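Local coordinates for phosphoglycerol transferase GacH (Streptococcus pyogenes MGAS5005, PDB 6DGM), which probably transfers glycerol phosphate onto the rhamnose polysaccharide of the streptococcal cell wall, this chain being its manganese-binding sulfatase-family domain, at residues Glu47-Pro52 with Arg240-Thr245; Gly87-Met92 with Tyr268-Pro273; Thr180-Val185 with Met206-Pro211. All blocks are in the same frame, centred on the assembly; numbering follows the deposited sequence.

Contact 1: Glu47-Pro52 with Arg240-Thr245; sequences ESLSDP and RLLSFT. With MN (manganese (II) ion), chain C; 1GP (sn-glycerol-1-phosphate), chain D.
Leu-49 points CG anti to its backbone N (chi1 -177°), while Leu-242 turns CG anti to its carbonyl carbon and beside its backbone N (chi1 -79°), and the two branched side chains meet at a slant between the loop 47-52 and one flank of helix 229-257. Leu-242 is forked, and each methyl has its own partner. Leu-242 CD2 lies 4.0 Å from Leu-49 CD1, and Leu-242 CD1 meets the proline ring tip to tip, 3.8 Å from Pro-52 CD. Leu-242 CD1 also packs near the carbonyl oxygen of Ser-50. One turn further along the helix, CG2 of Thr-245 reaches CD1 of Leu-49 at 3.8 Å, so this methyl touches two helix side chains. The join across the segments is therefore buried van der Waals packing. At the start of the loop the chemistry changes. Glu-47, bent at chi2 (55°), grips the manganese ion with both carboxylate oxygens, OE1 at 2.2 Å and OE2 at 2.3 Å. The hydroxyl OG of Ser-48 donates to the anti lone pair of Glu-47 OE1 at 2.7 Å, a second-shell bond that would steady the carboxylate. The loop thus runs from the metal to helix 229-257, and its metal-binding acidic residue directly after strand 40-46 is typical of the active site of the alkaline phosphatase superfamily, to which the sulfatase family belongs.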
# COMPACT_ATOMS: atom_id res chain seq x y z
N GLU A 47 -3.82 5.32 -7.66
CA GLU A 47 -5.27 5.18 -7.67
C GLU A 47 -5.75 4.36 -8.85
O GLU A 47 -5.48 4.69 -10.00
CB GLU A 47 -5.87 6.58 -7.71
CG GLU A 47 -7.40 6.64 -7.84
CD GLU A 47 -8.10 5.86 -6.75
OE1 GLU A 47 -8.79 4.88 -7.09
OE2 GLU A 47 -7.95 6.21 -5.56
N SER A 48 -6.49 3.31 -8.54
CA SER A 48 -7.18 2.48 -9.52
C SER A 48 -6.26 1.79 -10.51
O SER A 48 -6.73 1.34 -11.56
CB SER A 48 -8.25 3.29 -10.26
OG SER A 48 -9.31 3.66 -9.40
N LEU A 49 -4.97 1.65 -10.23
CA LEU A 49 -4.06 1.05 -11.20
C LEU A 49 -4.08 -0.48 -11.16
O LEU A 49 -3.76 -1.10 -10.15
CB LEU A 49 -2.63 1.56 -10.99
CG LEU A 49 -1.66 1.02 -12.05
CD1 LEU A 49 -0.72 2.10 -12.51
CD2 LEU A 49 -0.89 -0.19 -11.54
N SER A 50 -4.38 -1.09 -12.30
CA SER A 50 -4.38 -2.54 -12.39
C SER A 50 -4.37 -2.93 -13.86
O SER A 50 -5.17 -2.42 -14.65
CB SER A 50 -5.60 -3.13 -11.67
OG SER A 50 -5.46 -4.54 -11.51
N ASP A 51 -3.48 -3.85 -14.21
CA ASP A 51 -3.27 -4.21 -15.60
C ASP A 51 -4.54 -4.78 -16.19
O ASP A 51 -4.99 -5.83 -15.74
CB ASP A 51 -2.16 -5.25 -15.68
CG ASP A 51 -1.70 -5.52 -17.10
OD1 ASP A 51 -2.37 -5.10 -18.07
OD2 ASP A 51 -0.65 -6.18 -17.25
N PRO A 52 -5.13 -4.14 -17.20
CA PRO A 52 -6.35 -4.72 -17.80
C PRO A 52 -6.12 -6.07 -18.47
O PRO A 52 -7.09 -6.81 -18.70
CB PRO A 52 -6.82 -3.65 -18.79
CG PRO A 52 -5.67 -2.72 -18.97
CD PRO A 52 -4.75 -2.85 -17.80
N ARG A 240 -5.84 4.54 -21.86
CA ARG A 240 -5.06 5.69 -22.31
C ARG A 240 -4.41 6.39 -21.12
O ARG A 240 -3.23 6.73 -21.16
CB ARG A 240 -5.94 6.65 -23.11
CG ARG A 240 -6.32 6.10 -24.46
CD ARG A 240 -7.46 6.88 -25.06
NE ARG A 240 -7.74 6.38 -26.40
CZ ARG A 240 -8.80 6.71 -27.12
NH1 ARG A 240 -9.70 7.54 -26.64
NH2 ARG A 240 -8.96 6.17 -28.33
N LEU A 241 -5.18 6.63 -20.06
CA LEU A 241 -4.63 7.27 -18.87
C LEU A 241 -3.53 6.42 -18.23
O LEU A 241 -2.51 6.96 -17.79
CB LEU A 241 -5.76 7.56 -17.88
CG LEU A 241 -6.71 8.68 -18.33
CD1 LEU A 241 -7.94 8.72 -17.42
CD2 LEU A 241 -6.04 10.02 -18.30
N LEU A 242 -3.70 5.10 -18.22
CA LEU A 242 -2.64 4.24 -17.70
C LEU A 242 -1.34 4.42 -18.48
O LEU A 242 -0.24 4.35 -17.90
CB LEU A 242 -3.02 2.77 -17.74
CG LEU A 242 -3.95 2.24 -16.65
CD1 LEU A 242 -3.96 0.70 -16.75
CD2 LEU A 242 -3.57 2.66 -15.25
N SER A 243 -1.45 4.62 -19.80
CA SER A 243 -0.25 4.75 -20.62
C SER A 243 0.59 5.95 -20.18
O SER A 243 1.83 5.89 -20.25
CB SER A 243 -0.62 4.83 -22.10
OG SER A 243 -1.01 6.14 -22.48
N PHE A 244 -0.05 7.03 -19.72
CA PHE A 244 0.70 8.18 -19.20
C PHE A 244 1.32 7.83 -17.86
O PHE A 244 2.50 8.11 -17.62
CB PHE A 244 -0.21 9.41 -19.03
CG PHE A 244 -0.66 10.03 -20.33
CD1 PHE A 244 0.18 10.87 -21.03
CD2 PHE A 244 -1.94 9.80 -20.82
CE1 PHE A 244 -0.24 11.45 -22.23
CE2 PHE A 244 -2.35 10.36 -22.02
CZ PHE A 244 -1.50 11.19 -22.72
N THR A 245 0.54 7.22 -16.97
CA THR A 245 1.09 6.82 -15.68
C THR A 245 2.29 5.92 -15.87
O THR A 245 3.30 6.05 -15.17
CB THR A 245 0.03 6.10 -14.86
OG1 THR A 245 -1.01 7.03 -14.54
CG2 THR A 245 0.62 5.51 -13.57
MN MN C . -9.12 4.34 -4.95
C3 1GP D . -10.15 10.82 -2.86
O3 1GP D . -8.69 8.99 -2.18
C2 1GP D . -10.06 9.38 -2.39
O2 1GP D . -9.79 11.75 -1.84
C1 1GP D . -10.72 8.45 -3.40
O1P 1GP D . -10.91 7.15 -2.83
O2P 1GP D . -11.10 5.42 -4.84
O3P 1GP D . -12.27 5.12 -2.50
O4P 1GP D . -13.06 6.89 -4.15
P 1GP D . -11.84 6.09 -3.62

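Contact 2: Gly87-Met92 with Tyr268-Pro273; sequences GGTANM and YGDHLP. With MN (manganese (II) ion), chain C; 1GP (sn-glycerol-1-phosphate), chain D.
Gly-87 lies across one face of the His-271 imidazole, its CA 3.7 Å from the ring centroid in a CH-pi contact, while OD1 of Asp-270, which also accepts from Ser-48 N, sits over the opposite face, nearer the rim. The carbonyl oxygen of Gly-87 reaches CD2 of His-271 at 3.2 Å. Gly-88, the N-cap of helix 89-98, donates its backbone N-H to O3P of the bound sn-glycerol-1-phosphate at 2.9 Å, and Thr-89 N makes a longer bond to the same oxygen, so the helix start grips the phosphate and would probably stabilise its negative charge. Thr-89 OG1 lies in the plane of the His-271 ring, at its edge, and joins Asp-270 OD2 and His-271 NE2 on manganese. A metal-binding residue at a helix N-terminus, together with an Asp-His pair after a central strand, is consistent with the alkaline phosphatase superfamily. Glu-47 completes the protein ligands. His-271 ND1 donates almost straight (170°) to the carbonyl oxygen of Leu-272, which, together with the bond from NE2 to manganese, holds the ring's rotation. One turn along the helix from Thr-89, Met-92, folded at chi3 (71°), sets CE 3.5 Å from the carbonyl oxygen of Asp-270, and its CB lies at the edge of the Tyr-268 ring.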
# COMPACT_ATOMS: atom_id res chain seq x y z
N GLY A 87 -13.27 1.37 -5.39
CA GLY A 87 -13.21 2.29 -4.27
C GLY A 87 -12.60 1.57 -3.09
O GLY A 87 -12.28 0.38 -3.18
N GLY A 88 -12.42 2.30 -2.00
CA GLY A 88 -11.82 1.76 -0.80
C GLY A 88 -10.40 2.20 -0.54
O GLY A 88 -9.75 1.65 0.35
N THR A 89 -9.91 3.20 -1.28
CA THR A 89 -8.54 3.69 -1.19
C THR A 89 -8.01 3.77 0.23
O THR A 89 -6.96 3.18 0.55
CB THR A 89 -8.57 5.09 -1.82
OG1 THR A 89 -9.33 5.03 -3.03
CG2 THR A 89 -7.17 5.61 -2.08
N ALA A 90 -8.70 4.51 1.09
CA ALA A 90 -8.18 4.78 2.42
C ALA A 90 -8.06 3.52 3.27
O ALA A 90 -7.25 3.49 4.21
CB ALA A 90 -9.08 5.82 3.10
N ASN A 91 -8.84 2.47 2.96
CA ASN A 91 -8.72 1.23 3.71
C ASN A 91 -7.45 0.49 3.34
O ASN A 91 -6.78 -0.07 4.22
CB ASN A 91 -9.95 0.35 3.50
CG ASN A 91 -11.17 0.94 4.14
OD1 ASN A 91 -11.07 1.64 5.15
ND2 ASN A 91 -12.33 0.70 3.55
N MET A 92 -7.08 0.47 2.06
CA MET A 92 -5.79 -0.10 1.69
C MET A 92 -4.66 0.74 2.27
O MET A 92 -3.67 0.21 2.80
CB MET A 92 -5.68 -0.21 0.17
CG MET A 92 -6.12 -1.59 -0.37
SD MET A 92 -7.77 -2.13 0.08
CE MET A 92 -8.78 -1.02 -0.91
N TYR A 268 1.70 0.51 -5.68
CA TYR A 268 0.61 -0.45 -5.78
C TYR A 268 -0.67 0.24 -6.23
O TYR A 268 -0.90 1.41 -5.90
CB TYR A 268 0.36 -1.19 -4.44
CG TYR A 268 -0.21 -0.31 -3.35
CD1 TYR A 268 0.60 0.58 -2.64
CD2 TYR A 268 -1.57 -0.37 -3.02
CE1 TYR A 268 0.08 1.37 -1.64
CE2 TYR A 268 -2.09 0.43 -2.02
CZ TYR A 268 -1.27 1.29 -1.33
OH TYR A 268 -1.81 2.07 -0.33
N GLY A 269 -1.50 -0.49 -6.96
CA GLY A 269 -2.85 -0.04 -7.18
C GLY A 269 -3.73 -0.45 -6.01
O GLY A 269 -3.63 -1.56 -5.47
N ASP A 270 -4.62 0.46 -5.60
CA ASP A 270 -5.46 0.19 -4.43
C ASP A 270 -6.58 -0.80 -4.72
O ASP A 270 -6.95 -1.59 -3.84
CB ASP A 270 -5.98 1.48 -3.80
CG ASP A 270 -6.73 2.40 -4.78
OD1 ASP A 270 -6.63 2.24 -6.01
OD2 ASP A 270 -7.46 3.29 -4.29
N HIS A 271 -7.17 -0.75 -5.92
CA HIS A 271 -8.28 -1.59 -6.33
C HIS A 271 -8.41 -1.40 -7.84
O HIS A 271 -7.85 -0.46 -8.41
CB HIS A 271 -9.61 -1.18 -5.65
CG HIS A 271 -9.87 0.29 -5.74
ND1 HIS A 271 -10.30 0.89 -6.90
CD2 HIS A 271 -9.70 1.28 -4.84
CE1 HIS A 271 -10.39 2.20 -6.70
NE2 HIS A 271 -10.03 2.46 -5.46
N LEU A 272 -9.15 -2.31 -8.48
CA LEU A 272 -9.46 -2.14 -9.89
C LEU A 272 -10.36 -0.93 -10.08
O LEU A 272 -11.13 -0.57 -9.18
CB LEU A 272 -10.18 -3.38 -10.42
CG LEU A 272 -9.29 -4.47 -11.02
CD1 LEU A 272 -8.50 -5.22 -9.96
CD2 LEU A 272 -10.10 -5.43 -11.85
N PRO A 273 -10.32 -0.29 -11.25
CA PRO A 273 -11.32 0.72 -11.58
C PRO A 273 -12.70 0.09 -11.67
O PRO A 273 -12.86 -1.04 -12.13
CB PRO A 273 -10.87 1.23 -12.95
CG PRO A 273 -10.21 0.02 -13.57
CD PRO A 273 -9.46 -0.62 -12.42
MN MN C . -9.12 4.34 -4.95
C3 1GP D . -10.15 10.82 -2.86
O3 1GP D . -8.69 8.99 -2.18
C2 1GP D . -10.06 9.38 -2.39
O2 1GP D . -9.79 11.75 -1.84
C1 1GP D . -10.72 8.45 -3.40
O1P 1GP D . -10.91 7.15 -2.83
O2P 1GP D . -11.10 5.42 -4.84
O3P 1GP D . -12.27 5.12 -2.50
O4P 1GP D . -13.06 6.89 -4.15
P 1GP D . -11.84 6.09 -3.62

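Contact 3: Thr180-Val185 with Met206-Pro211; sequences TSDKTV and MQNHIP. With 1GP (sn-glycerol-1-phosphate), chain D.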
# COMPACT_ATOMS: atom_id res chain seq x y z
N THR A 180 -5.70 15.76 -11.36
CA THR A 180 -4.29 16.11 -11.25
C THR A 180 -3.41 14.98 -11.78
O THR A 180 -3.58 13.82 -11.40
CB THR A 180 -3.91 16.36 -9.80
OG1 THR A 180 -4.64 17.46 -9.25
CG2 THR A 180 -2.43 16.69 -9.68
N SER A 181 -2.46 15.33 -12.64
CA SER A 181 -1.64 14.29 -13.26
C SER A 181 -0.71 13.61 -12.26
O SER A 181 -0.25 14.20 -11.27
CB SER A 181 -0.78 14.88 -14.37
OG SER A 181 0.18 15.79 -13.86
N ASP A 182 -0.39 12.35 -12.56
CA ASP A 182 0.66 11.66 -11.82
C ASP A 182 2.01 12.35 -12.00
O ASP A 182 2.82 12.38 -11.07
CB ASP A 182 0.75 10.19 -12.25
CG ASP A 182 -0.41 9.36 -11.75
OD1 ASP A 182 -1.22 9.83 -10.93
OD2 ASP A 182 -0.51 8.19 -12.18
N LYS A 183 2.26 12.94 -13.18
CA LYS A 183 3.50 13.70 -13.36
C LYS A 183 3.62 14.79 -12.30
O LYS A 183 4.69 14.98 -11.71
CB LYS A 183 3.55 14.31 -14.77
CG LYS A 183 4.76 15.18 -15.05
CD LYS A 183 4.70 15.67 -16.49
CE LYS A 183 5.92 16.49 -16.85
NZ LYS A 183 5.88 16.88 -18.30
N THR A 184 2.53 15.53 -12.05
CA THR A 184 2.55 16.55 -11.01
C THR A 184 2.93 15.93 -9.67
O THR A 184 3.78 16.47 -8.95
CB THR A 184 1.19 17.22 -10.90
OG1 THR A 184 0.92 17.96 -12.09
CG2 THR A 184 1.16 18.19 -9.73
N VAL A 185 2.29 14.81 -9.31
CA VAL A 185 2.58 14.18 -8.03
C VAL A 185 4.05 13.78 -7.96
O VAL A 185 4.77 14.09 -6.98
CB VAL A 185 1.64 12.98 -7.80
CG1 VAL A 185 2.04 12.23 -6.56
CG2 VAL A 185 0.20 13.48 -7.69
N MET A 206 -4.36 10.76 -7.76
CA MET A 206 -5.73 10.99 -8.18
C MET A 206 -5.97 10.84 -9.68
O MET A 206 -7.14 10.72 -10.07
CB MET A 206 -6.20 12.39 -7.76
CG MET A 206 -6.84 12.47 -6.40
SD MET A 206 -8.35 11.47 -6.31
CE MET A 206 -9.63 12.66 -6.69
N GLN A 207 -4.93 10.85 -10.51
CA GLN A 207 -5.14 10.94 -11.96
C GLN A 207 -6.16 9.93 -12.47
O GLN A 207 -7.04 10.28 -13.27
CB GLN A 207 -3.82 10.76 -12.69
CG GLN A 207 -3.96 10.89 -14.20
CD GLN A 207 -2.69 10.50 -14.89
OE1 GLN A 207 -1.70 11.22 -14.83
NE2 GLN A 207 -2.69 9.32 -15.51
N ASN A 208 -6.03 8.66 -12.08
CA ASN A 208 -6.80 7.58 -12.68
C ASN A 208 -8.06 7.24 -11.89
O ASN A 208 -8.67 6.19 -12.12
CB ASN A 208 -5.90 6.37 -12.91
CG ASN A 208 -4.78 6.72 -13.87
OD1 ASN A 208 -4.98 7.58 -14.72
ND2 ASN A 208 -3.61 6.12 -13.70
N HIS A 209 -8.51 8.16 -11.04
CA HIS A 209 -9.79 8.05 -10.39
C HIS A 209 -10.93 8.28 -11.37
O HIS A 209 -10.84 9.14 -12.25
CB HIS A 209 -9.88 9.10 -9.28
CG HIS A 209 -10.94 8.83 -8.26
ND1 HIS A 209 -12.28 9.04 -8.51
CD2 HIS A 209 -10.86 8.39 -6.98
CE1 HIS A 209 -12.98 8.72 -7.44
NE2 HIS A 209 -12.15 8.32 -6.50
N ILE A 210 -12.01 7.53 -11.20
CA ILE A 210 -13.25 7.75 -11.93
C ILE A 210 -13.68 9.21 -11.78
O ILE A 210 -13.52 9.78 -10.71
CB ILE A 210 -14.32 6.76 -11.45
CG1 ILE A 210 -15.55 6.77 -12.35
CG2 ILE A 210 -14.70 7.07 -9.99
CD1 ILE A 210 -16.58 5.72 -11.94
N PRO A 211 -14.24 9.85 -12.81
CA PRO A 211 -14.51 9.43 -14.19
C PRO A 211 -13.28 9.63 -15.08
O PRO A 211 -12.49 10.56 -14.85
CB PRO A 211 -15.65 10.35 -14.61
CG PRO A 211 -15.43 11.59 -13.85
CD PRO A 211 -14.74 11.22 -12.55
C3 1GP D . -10.15 10.82 -2.86
O3 1GP D . -8.69 8.99 -2.18
C2 1GP D . -10.06 9.38 -2.39
O2 1GP D . -9.79 11.75 -1.84
C1 1GP D . -10.72 8.45 -3.40
O1P 1GP D . -10.91 7.15 -2.83
O2P 1GP D . -11.10 5.42 -4.84
O3P 1GP D . -12.27 5.12 -2.50
O4P 1GP D . -13.06 6.89 -4.15
P 1GP D . -11.84 6.09 -3.62
O HOH W 1 -2.34 11.89 -9.64
O HOH W 2 -3.31 7.93 -10.59
O HOH W 3 0.86 12.10 -15.62
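Asp-182 and Gln-207 form the close part of this contact: their side chains cross at about a right angle, with carboxylate and amide planes stacked 18° apart. Gln-207, with CG anti to its backbone N (chi1 -178°), extends to place OE1 2.9 Å from the backbone N of Asp-182, in a nearly straight bond (172°) whose donor stands above the amide carbonyl plane. This glutamine oxygen thus takes up an N-H in the first turn of helix 182-192. CB of Gln-207 touches both OD1 of Asp-182 and the carbonyl oxygen of Thr-180, 3.3 Å from each, and its NE2 donates to OD1 of Asn-208. Around this core three waters complete the join. One donates to Thr-180 O and Asp-182 OD1 and accepts from Met-206 N, another links Asp-182 OD1 to Asn-208 N, and a third bridges Lys-183 N and Gln-207 OE1. Beyond the type I turn Met-206 to His-209, Ile-210 and cis Pro-211 are exposed, and His-209 NE2 donates to O4P of the bound sn-glycerol-1-phosphate. The contact packs the loop after strand 200-204 against the start of helix 182-192, with strand 175-176 beside Gln-207 and helix 229-257 covering Asn-208, its Thr-245 hydroxyl bonded to Asp-182 OD2 and Asn-208 ND2.

How the contacts relate
All three contacts are buried, but contact 2 lies deepest, its centre about 9 Å from that of the chain, against about 16 and 17 Å for the centres of contacts 1 and 3. Contacts 1 and 2 share the manganese ion, Glu-47 meeting Thr-89, Asp-270 and His-271 there, and Ser-48 N bonds to Asp-270 OD1. Contact 3 has no metal ligand yet reaches the same phosphate, and it leans on helix 229-257 of contact 1. The chemistry follows the position: coordination and phosphate binding dominate contact 2, leucine and proline packing joins the segments of contact 1, and amide, carboxylate and water bonds make up contact 3, whose loop runs out to an exposed end.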